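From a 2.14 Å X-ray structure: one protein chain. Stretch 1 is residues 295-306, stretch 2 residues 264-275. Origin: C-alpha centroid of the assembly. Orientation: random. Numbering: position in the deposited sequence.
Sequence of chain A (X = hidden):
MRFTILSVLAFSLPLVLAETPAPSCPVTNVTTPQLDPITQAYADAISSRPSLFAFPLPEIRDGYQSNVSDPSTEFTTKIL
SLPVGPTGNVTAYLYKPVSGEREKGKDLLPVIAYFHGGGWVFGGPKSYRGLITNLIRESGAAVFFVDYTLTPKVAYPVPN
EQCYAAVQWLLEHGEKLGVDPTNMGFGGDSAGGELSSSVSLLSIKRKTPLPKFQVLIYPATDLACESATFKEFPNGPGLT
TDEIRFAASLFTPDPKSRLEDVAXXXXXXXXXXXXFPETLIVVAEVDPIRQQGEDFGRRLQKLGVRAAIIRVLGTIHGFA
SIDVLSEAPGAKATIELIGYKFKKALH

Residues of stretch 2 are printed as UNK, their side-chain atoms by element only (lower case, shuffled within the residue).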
ATOM      1  N   ASP A 295     -12.671  -3.108  -9.221  1.00 45.58           N
ATOM      2  CA  ASP A 295     -13.118  -3.684 -10.490  1.00 44.22           C
ATOM      3  C   ASP A 295     -12.402  -3.038 -11.671  1.00 43.90           C
ATOM      4  O   ASP A 295     -12.015  -3.728 -12.618  1.00 46.08           O
ATOM      5  CB  ASP A 295     -14.635  -3.542 -10.655  1.00 49.45           C
ATOM      6  CG  ASP A 295     -15.411  -4.479  -9.745  1.00 53.83           C
ATOM      7  OD1 ASP A 295     -14.815  -5.459  -9.245  1.00 55.16           O
ATOM      8  OD2 ASP A 295     -16.615  -4.237  -9.527  1.00 59.33           O
ATOM      9  N   PHE A 296     -12.232  -1.720 -11.622  1.00 37.28           N
ATOM     10  CA  PHE A 296     -11.536  -1.018 -12.695  1.00 39.39           C
ATOM     11  C   PHE A 296     -10.084  -1.518 -12.792  1.00 40.93           C
ATOM     12  O   PHE A 296      -9.573  -1.767 -13.886  1.00 42.24           O
ATOM     13  CB  PHE A 296     -11.588   0.502 -12.471  1.00 40.59           C
ATOM     14  CG  PHE A 296     -11.075   1.316 -13.631  1.00 37.82           C
ATOM     15  CD1 PHE A 296     -11.651   1.209 -14.886  1.00 40.76           C
ATOM     16  CD2 PHE A 296     -10.033   2.214 -13.457  1.00 41.20           C
ATOM     17  CE1 PHE A 296     -11.184   1.971 -15.958  1.00 42.08           C
ATOM     18  CE2 PHE A 296      -9.566   2.987 -14.516  1.00 41.69           C
ATOM     19  CZ  PHE A 296     -10.139   2.864 -15.770  1.00 42.36           C
ATOM     20  N   GLY A 297      -9.424  -1.660 -11.645  1.00 39.94           N
ATOM     21  CA  GLY A 297      -8.062  -2.164 -11.622  1.00 38.39           C
ATOM     22  C   GLY A 297      -7.931  -3.580 -12.169  1.00 41.58           C
ATOM     23  O   GLY A 297      -7.050  -3.847 -12.992  1.00 40.81           O
ATOM     24  N   ARG A 298      -8.830  -4.474 -11.753  1.00 42.42           N
ATOM     25  CA  ARG A 298      -8.819  -5.861 -12.245  1.00 45.02           C
ATOM     26  C   ARG A 298      -8.989  -5.881 -13.755  1.00 44.63           C
ATOM     27  O   ARG A 298      -8.357  -6.666 -14.465  1.00 41.48           O
ATOM     28  CB  ARG A 298      -9.923  -6.690 -11.595  1.00 39.35           C
ATOM     29  CG  ARG A 298      -9.735  -6.910 -10.117  1.00 44.12           C
ATOM     30  CD  ARG A 298     -10.843  -7.775  -9.567  1.00 47.51           C
ATOM     31  NE  ARG A 298     -10.596  -8.181  -8.190  1.00 47.75           N
ATOM     32  CZ  ARG A 298     -11.371  -7.839  -7.164  1.00 52.49           C
ATOM     33  NH1 ARG A 298     -12.440  -7.070  -7.363  1.00 52.71           N
ATOM     34  NH2 ARG A 298     -11.077  -8.261  -5.938  1.00 47.96           N
ATOM     35  N   ARG A 299      -9.838  -4.985 -14.242  1.00 44.39           N
ATOM     36  CA  ARG A 299     -10.059  -4.857 -15.668  1.00 42.91           C
ATOM     37  C   ARG A 299      -8.777  -4.393 -16.398  1.00 45.33           C
ATOM     38  O   ARG A 299      -8.416  -4.950 -17.432  1.00 44.84           O
ATOM     39  CB  ARG A 299     -11.232  -3.914 -15.904  1.00 47.47           C
ATOM     40  CG  ARG A 299     -11.580  -3.747 -17.323  1.00 50.71           C
ATOM     41  CD  ARG A 299     -13.070  -3.722 -17.558  1.00 48.09           C
ATOM     42  NE  ARG A 299     -13.236  -3.706 -18.998  1.00 51.81           N
ATOM     43  CZ  ARG A 299     -13.820  -2.741 -19.686  1.00 51.39           C
ATOM     44  NH1 ARG A 299     -14.376  -1.711 -19.056  1.00 48.90           N
ATOM     45  NH2 ARG A 299     -13.872  -2.837 -21.007  1.00 47.89           N
ATOM     46  N   LEU A 300      -8.063  -3.418 -15.839  1.00 39.83           N
ATOM     47  CA  LEU A 300      -6.778  -2.999 -16.410  1.00 43.22           C
ATOM     48  C   LEU A 300      -5.760  -4.144 -16.402  1.00 42.38           C
ATOM     49  O   LEU A 300      -4.995  -4.322 -17.354  1.00 43.51           O
ATOM     50  CB  LEU A 300      -6.196  -1.815 -15.631  1.00 38.72           C
ATOM     51  CG  LEU A 300      -6.977  -0.509 -15.649  1.00 45.38           C
ATOM     52  CD1 LEU A 300      -6.321   0.499 -14.722  1.00 43.01           C
ATOM     53  CD2 LEU A 300      -7.022   0.027 -17.066  1.00 42.27           C
ATOM     54  N   GLN A 301      -5.752  -4.912 -15.317  1.00 42.45           N
ATOM     55  CA  GLN A 301      -4.823  -6.031 -15.184  1.00 45.14           C
ATOM     56  C   GLN A 301      -5.049  -7.072 -16.278  1.00 42.70           C
ATOM     57  O   GLN A 301      -4.117  -7.460 -16.981  1.00 43.66           O
ATOM     58  CB  GLN A 301      -4.959  -6.683 -13.816  1.00 42.12           C
ATOM     59  CG  GLN A 301      -4.240  -5.925 -12.713  1.00 43.39           C
ATOM     60  CD  GLN A 301      -4.406  -6.577 -11.358  1.00 45.56           C
ATOM     61  OE1 GLN A 301      -5.136  -7.562 -11.210  1.00 48.45           O
ATOM     62  NE2 GLN A 301      -3.708  -6.044 -10.358  1.00 49.03           N
ATOM     63  N   LYS A 302      -6.302  -7.474 -16.441  1.00 46.73           N
ATOM     64  CA  LYS A 302      -6.718  -8.436 -17.466  1.00 47.72           C
ATOM     65  C   LYS A 302      -6.363  -7.993 -18.887  1.00 49.71           C
ATOM     66  O   LYS A 302      -6.089  -8.820 -19.758  1.00 51.15           O
ATOM     67  CB  LYS A 302      -8.226  -8.655 -17.349  1.00 52.56           C
ATOM     68  CG  LYS A 302      -8.894  -9.320 -18.532  1.00 56.78           C
ATOM     69  CD  LYS A 302     -10.383  -9.497 -18.254  1.00 64.86           C
ATOM     70  CE  LYS A 302     -11.203  -9.496 -19.540  1.00 67.01           C
ATOM     71  NZ  LYS A 302     -12.360 -10.428 -19.452  1.00 65.59           N
ATOM     72  N   LEU A 303      -6.321  -6.686 -19.113  1.00 45.84           N
ATOM     73  CA  LEU A 303      -6.075  -6.155 -20.451  1.00 44.07           C
ATOM     74  C   LEU A 303      -4.611  -5.899 -20.721  1.00 43.35           C
ATOM     75  O   LEU A 303      -4.244  -5.379 -21.772  1.00 46.39           O
ATOM     76  CB  LEU A 303      -6.884  -4.886 -20.664  1.00 48.72           C
ATOM     77  CG  LEU A 303      -8.378  -5.171 -20.600  1.00 46.27           C
ATOM     78  CD1 LEU A 303      -9.187  -3.883 -20.626  1.00 45.02           C
ATOM     79  CD2 LEU A 303      -8.751  -6.066 -21.785  1.00 49.33           C
ATOM     80  N   GLY A 304      -3.773  -6.231 -19.749  1.00 47.51           N
ATOM     81  CA  GLY A 304      -2.336  -6.169 -19.930  1.00 42.59           C
ATOM     82  C   GLY A 304      -1.711  -4.835 -19.572  1.00 45.21           C
ATOM     83  O   GLY A 304      -0.538  -4.588 -19.870  1.00 42.71           O
ATOM     84  N   VAL A 305      -2.483  -3.967 -18.923  1.00 47.69           N
ATOM     85  CA  VAL A 305      -1.921  -2.723 -18.396  1.00 44.52           C
ATOM     86  C   VAL A 305      -1.251  -2.995 -17.051  1.00 38.16           C
ATOM     87  O   VAL A 305      -1.803  -3.716 -16.211  1.00 41.64           O
ATOM     88  CB  VAL A 305      -3.005  -1.632 -18.242  1.00 44.65           C
ATOM     89  CG1 VAL A 305      -2.417  -0.386 -17.625  1.00 35.83           C
ATOM     90  CG2 VAL A 305      -3.628  -1.316 -19.595  1.00 41.75           C
ATOM     91  N   ARG A 306      -0.058  -2.447 -16.828  1.00 40.18           N
ATOM     92  CA  ARG A 306       0.548  -2.578 -15.503  1.00 39.63           C
ATOM     93  C   ARG A 306      -0.268  -1.780 -14.479  1.00 42.06           C
ATOM     94  O   ARG A 306      -0.214  -0.550 -14.447  1.00 40.07           O
ATOM     95  CB  ARG A 306       2.014  -2.118 -15.503  1.00 40.09           C
ATOM     96  CG  ARG A 306       2.985  -3.139 -16.091  1.00 44.46           C
ATOM     97  CD  ARG A 306       4.448  -2.729 -15.909  1.00 47.08           C
ATOM     98  NE  ARG A 306       4.881  -2.779 -14.508  1.00 46.00           N
ATOM     99  CZ  ARG A 306       5.297  -3.890 -13.896  1.00 49.17           C
ATOM    100  NH1 ARG A 306       5.314  -5.041 -14.563  1.00 46.01           N
ATOM    101  NH2 ARG A 306       5.685  -3.864 -12.621  1.00 43.33           N
ATOM    102  N   UNK A 264     -17.953   7.570 -17.489  1.00 38.33           N
ATOM    103  CA  UNK A 264     -17.698   6.395 -16.676  1.00 41.48           C
ATOM    104  C   UNK A 264     -16.645   5.525 -17.343  1.00 43.80           C
ATOM    105  O   UNK A 264     -16.982   4.591 -18.062  1.00 45.80           O
ATOM    106  o   UNK A 264     -19.960   6.406 -15.789  1.00 41.93           O
ATOM    107  c   UNK A 264     -18.998   5.616 -16.471  1.00 41.46           C
ATOM    108  N   UNK A 265     -15.359   5.837 -17.120  1.00 42.60           N
ATOM    109  CA  UNK A 265     -14.290   5.127 -17.839  1.00 43.71           C
ATOM    110  C   UNK A 265     -14.233   3.644 -17.513  1.00 42.78           C
ATOM    111  O   UNK A 265     -13.609   2.887 -18.260  1.00 45.00           O
ATOM    112  c   UNK A 265     -13.023   5.854 -17.386  1.00 41.51           C
ATOM    113  c   UNK A 265     -13.507   7.240 -17.076  1.00 40.80           C
ATOM    114  c   UNK A 265     -14.844   7.020 -16.412  1.00 40.87           C
ATOM    115  N   UNK A 266     -14.869   3.244 -16.414  1.00 43.44           N
ATOM    116  CA  UNK A 266     -15.046   1.840 -16.097  1.00 44.29           C
ATOM    117  C   UNK A 266     -15.831   1.075 -17.155  1.00 49.17           C
ATOM    118  O   UNK A 266     -15.789  -0.156 -17.197  1.00 46.08           O
ATOM    119  N   UNK A 267     -16.562   1.811 -17.993  1.00 45.52           N
ATOM    120  CA  UNK A 267     -17.395   1.225 -19.036  1.00 44.89           C
ATOM    121  C   UNK A 267     -16.768   1.373 -20.413  1.00 46.89           C
ATOM    122  O   UNK A 267     -17.411   1.096 -21.426  1.00 43.40           O
ATOM    123  c   UNK A 267     -20.828   2.528 -17.717  1.00 54.59           C
ATOM    124  c   UNK A 267     -19.468   1.842 -17.676  1.00 49.03           C
ATOM    125  c   UNK A 267     -18.784   1.873 -19.032  1.00 45.29           C
ATOM    126  n   UNK A 267     -22.206   0.494 -16.314  1.00 59.00           N
ATOM    127  n   UNK A 267     -23.332  -0.098 -18.231  1.00 60.27           N
ATOM    128  c   UNK A 267     -22.452   0.675 -17.608  1.00 62.86           C
ATOM    129  n   UNK A 267     -21.829   1.634 -18.284  1.00 61.14           N
ATOM    130  N   UNK A 268     -15.513   1.808 -20.456  1.00 43.22           N
ATOM    131  CA  UNK A 268     -14.840   1.978 -21.732  1.00 46.43           C
ATOM    132  C   UNK A 268     -14.600   0.612 -22.364  1.00 45.91           C
ATOM    133  O   UNK A 268     -14.728  -0.415 -21.699  1.00 46.39           O
ATOM    134  c   UNK A 268     -13.533   2.737 -21.557  1.00 46.30           C
ATOM    135  N   UNK A 269     -14.275   0.599 -23.649  1.00 46.19           N
ATOM    136  CA  UNK A 269     -14.025  -0.655 -24.347  1.00 50.86           C
ATOM    137  C   UNK A 269     -12.698  -1.289 -23.928  1.00 51.47           C
ATOM    138  O   UNK A 269     -11.786  -0.596 -23.452  1.00 50.72           O
ATOM    139  c   UNK A 269     -14.024  -0.440 -25.855  1.00 45.31           C
ATOM    140  o   UNK A 269     -12.835   0.214 -26.262  1.00 50.93           O
ATOM    141  N   UNK A 270     -12.611  -2.607 -24.092  1.00 51.26           N
ATOM    142  CA  UNK A 270     -11.358  -3.340 -23.913  1.00 51.72           C
ATOM    143  C   UNK A 270     -10.238  -2.711 -24.727  1.00 49.38           C
ATOM    144  O   UNK A 270      -9.114  -2.557 -24.247  1.00 49.35           O
ATOM    145  o   UNK A 270     -12.462  -6.831 -23.482  1.00 59.77           O
ATOM    146  c   UNK A 270     -12.197  -5.634 -23.242  1.00 51.89           C
ATOM    147  c   UNK A 270     -11.532  -4.811 -24.316  1.00 51.08           C
ATOM    148  o   UNK A 270     -12.476  -5.084 -22.159  1.00 56.11           O
ATOM    149  N   UNK A 271     -10.553  -2.342 -25.962  1.00 50.02           N
ATOM    150  CA  UNK A 271      -9.545  -1.824 -26.874  1.00 52.72           C
ATOM    151  C   UNK A 271      -8.955  -0.496 -26.385  1.00 49.71           C
ATOM    152  O   UNK A 271      -7.754  -0.254 -26.512  1.00 50.05           O
ATOM    153  c   UNK A 271      -9.858  -0.691 -30.617  1.00 75.24           C
ATOM    154  c   UNK A 271      -9.187  -1.013 -29.283  1.00 62.26           C
ATOM    155  c   UNK A 271     -10.144  -1.648 -28.272  1.00 56.16           C
ATOM    156  o   UNK A 271     -10.704  -1.499 -31.067  1.00 81.11           O
ATOM    157  o   UNK A 271      -9.526   0.360 -31.218  1.00 71.03           O
ATOM    158  N   UNK A 272      -9.800   0.366 -25.827  1.00 48.29           N
ATOM    159  CA  UNK A 272      -9.324   1.645 -25.282  1.00 50.39           C
ATOM    160  C   UNK A 272      -8.569   1.460 -23.963  1.00 43.12           C
ATOM    161  O   UNK A 272      -7.474   1.984 -23.799  1.00 44.29           O
ATOM    162  c   UNK A 272     -10.489   2.609 -25.065  1.00 48.32           C
ATOM    163  o   UNK A 272     -10.350   3.127 -27.399  1.00 53.84           O
ATOM    164  c   UNK A 272     -11.067   3.130 -26.366  1.00 52.43           C
ATOM    165  o   UNK A 272     -12.248   3.541 -26.344  1.00 49.76           O
ATOM    166  N   UNK A 273      -9.162   0.708 -23.035  1.00 43.43           N
ATOM    167  CA  UNK A 273      -8.580   0.527 -21.708  1.00 46.35           C
ATOM    168  C   UNK A 273      -7.222  -0.153 -21.758  1.00 46.40           C
ATOM    169  O   UNK A 273      -6.346   0.142 -20.941  1.00 44.97           O
ATOM    170  c   UNK A 273      -9.511  -0.288 -20.823  1.00 44.98           C
ATOM    171  c   UNK A 273     -11.326  -0.396 -19.147  1.00 45.45           C
ATOM    172  c   UNK A 273     -10.702   0.452 -20.233  1.00 48.22           C
ATOM    173  c   UNK A 273     -10.273   1.810 -19.686  1.00 44.90           C
ATOM    174  N   UNK A 274      -7.036  -1.032 -22.742  1.00 44.71           N
ATOM    175  CA  UNK A 274      -5.768  -1.741 -22.921  1.00 45.30           C
ATOM    176  C   UNK A 274      -4.634  -0.764 -23.209  1.00 44.46           C
ATOM    177  O   UNK A 274      -3.461  -1.108 -23.079  1.00 42.29           O
ATOM    178  c   UNK A 274      -5.882  -2.778 -24.044  1.00 42.32           C
ATOM    179  N   UNK A 275      -4.993   0.465 -23.584  1.00 45.50           N
ATOM    180  CA  UNK A 275      -4.004   1.499 -23.883  1.00 42.70           C
ATOM    181  C   UNK A 275      -3.770   2.459 -22.717  1.00 41.67           C
ATOM    182  O   UNK A 275      -3.040   3.445 -22.863  1.00 40.12           O
ATOM    183  c   UNK A 275      -4.798   2.320 -27.620  1.00 46.02           C
ATOM    184  c   UNK A 275      -5.098   1.448 -28.836  1.00 58.11           C
ATOM    185  c   UNK A 275      -4.423   2.301 -25.118  1.00 45.94           C
ATOM    186  c   UNK A 275      -4.499   1.468 -26.403  1.00 50.54           C
ATOM    187  n   UNK A 275      -5.802   2.193 -29.928  1.00 58.59           N
TER

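Position 264 carries one carbon and then one oxygen, and its side chain is out of reach of stretch 1. It is Ser264, whose backbone O accepts from position 267 N at 2.8 Å, opening a tight turn.

At position 265 three carbons close a ring onto the backbone N; CB lies 4.5 Å from Phe296 CZ, and the backbone O is 3.5 Å from Phe296 CE1. This is Pro265.

Position 266 has no side-chain atoms, and its CA sits 3.7 Å from Phe296 CD1, so the helix packs against bare backbone here. It is therefore Gly266.

Position 267 shows three carbons, a nitrogen, and a carbon bearing two more nitrogens. This is Arg267, with CA-to-CB pointing away from stretch 1.

At 268 there is a single side-chain carbon, and the contribution is backbone: O accepts from both Arg299 NH2 (2.7 Å) and Arg299 NH1 (3.0 Å). This is Ala268.

Position 269, again one carbon then one oxygen, is Ser269. It caps the following helix, its OG accepting from position 272 N at 3.1 Å.

Position 270 has two carbons, the second carrying two oxygens, one of them 2.9 Å from Arg299 NH2: Asp270. CA-to-CB points sideways, yet the carboxylate reaches stretch 1, where OD1 forms a nearly straight salt-bridge hydrogen bond with that NH2.

Position 271 has three carbons, the third carrying two oxygens, and touches nothing on stretch 1: Glu271, with CA-to-CB pointing away. Position 272 repeats the two-carbon carboxylate pattern, also without contact, and is Asp272.

At 273 four carbons fork at the second, and CA-to-CB points toward stretch 1. CB meets Leu303 CD1 at 3.6 Å, one branch carbon meets Phe296 CE1 at 3.8 Å, and the other lies over one face of the Arg299 guanidinium, 3.3 Å from Arg299 NH1. The pattern is that of Leu273, the two branches being CD2 and CD1 respectively.

Position 274 has one carbon, CB, 4.1 Å from Leu303 CB, and is Ala274. Position 275, four carbons in a row ending in nitrogen, is Lys275, with CA-to-CB pointing away.

The contact joins an apolar seam to one polar anchor. Leu273 lies among Phe296, Arg299 and Leu303, while the Arg299 guanidinium receives Ala268 O and Asp270 OD1 near its plane and leaves a face for the leucine. Beyond the helix, Gly304 turns the chain in a Schellman motif with positive phi, and Val305 CG2 then packs 3.4 Å from Leu273 O. The rule is economical: small residues where backbones approach, a leucine at the centre, and charge paired beside a backbone carbonyl.

Stretch 2, residues 264-275: SPGRASDEDLAK
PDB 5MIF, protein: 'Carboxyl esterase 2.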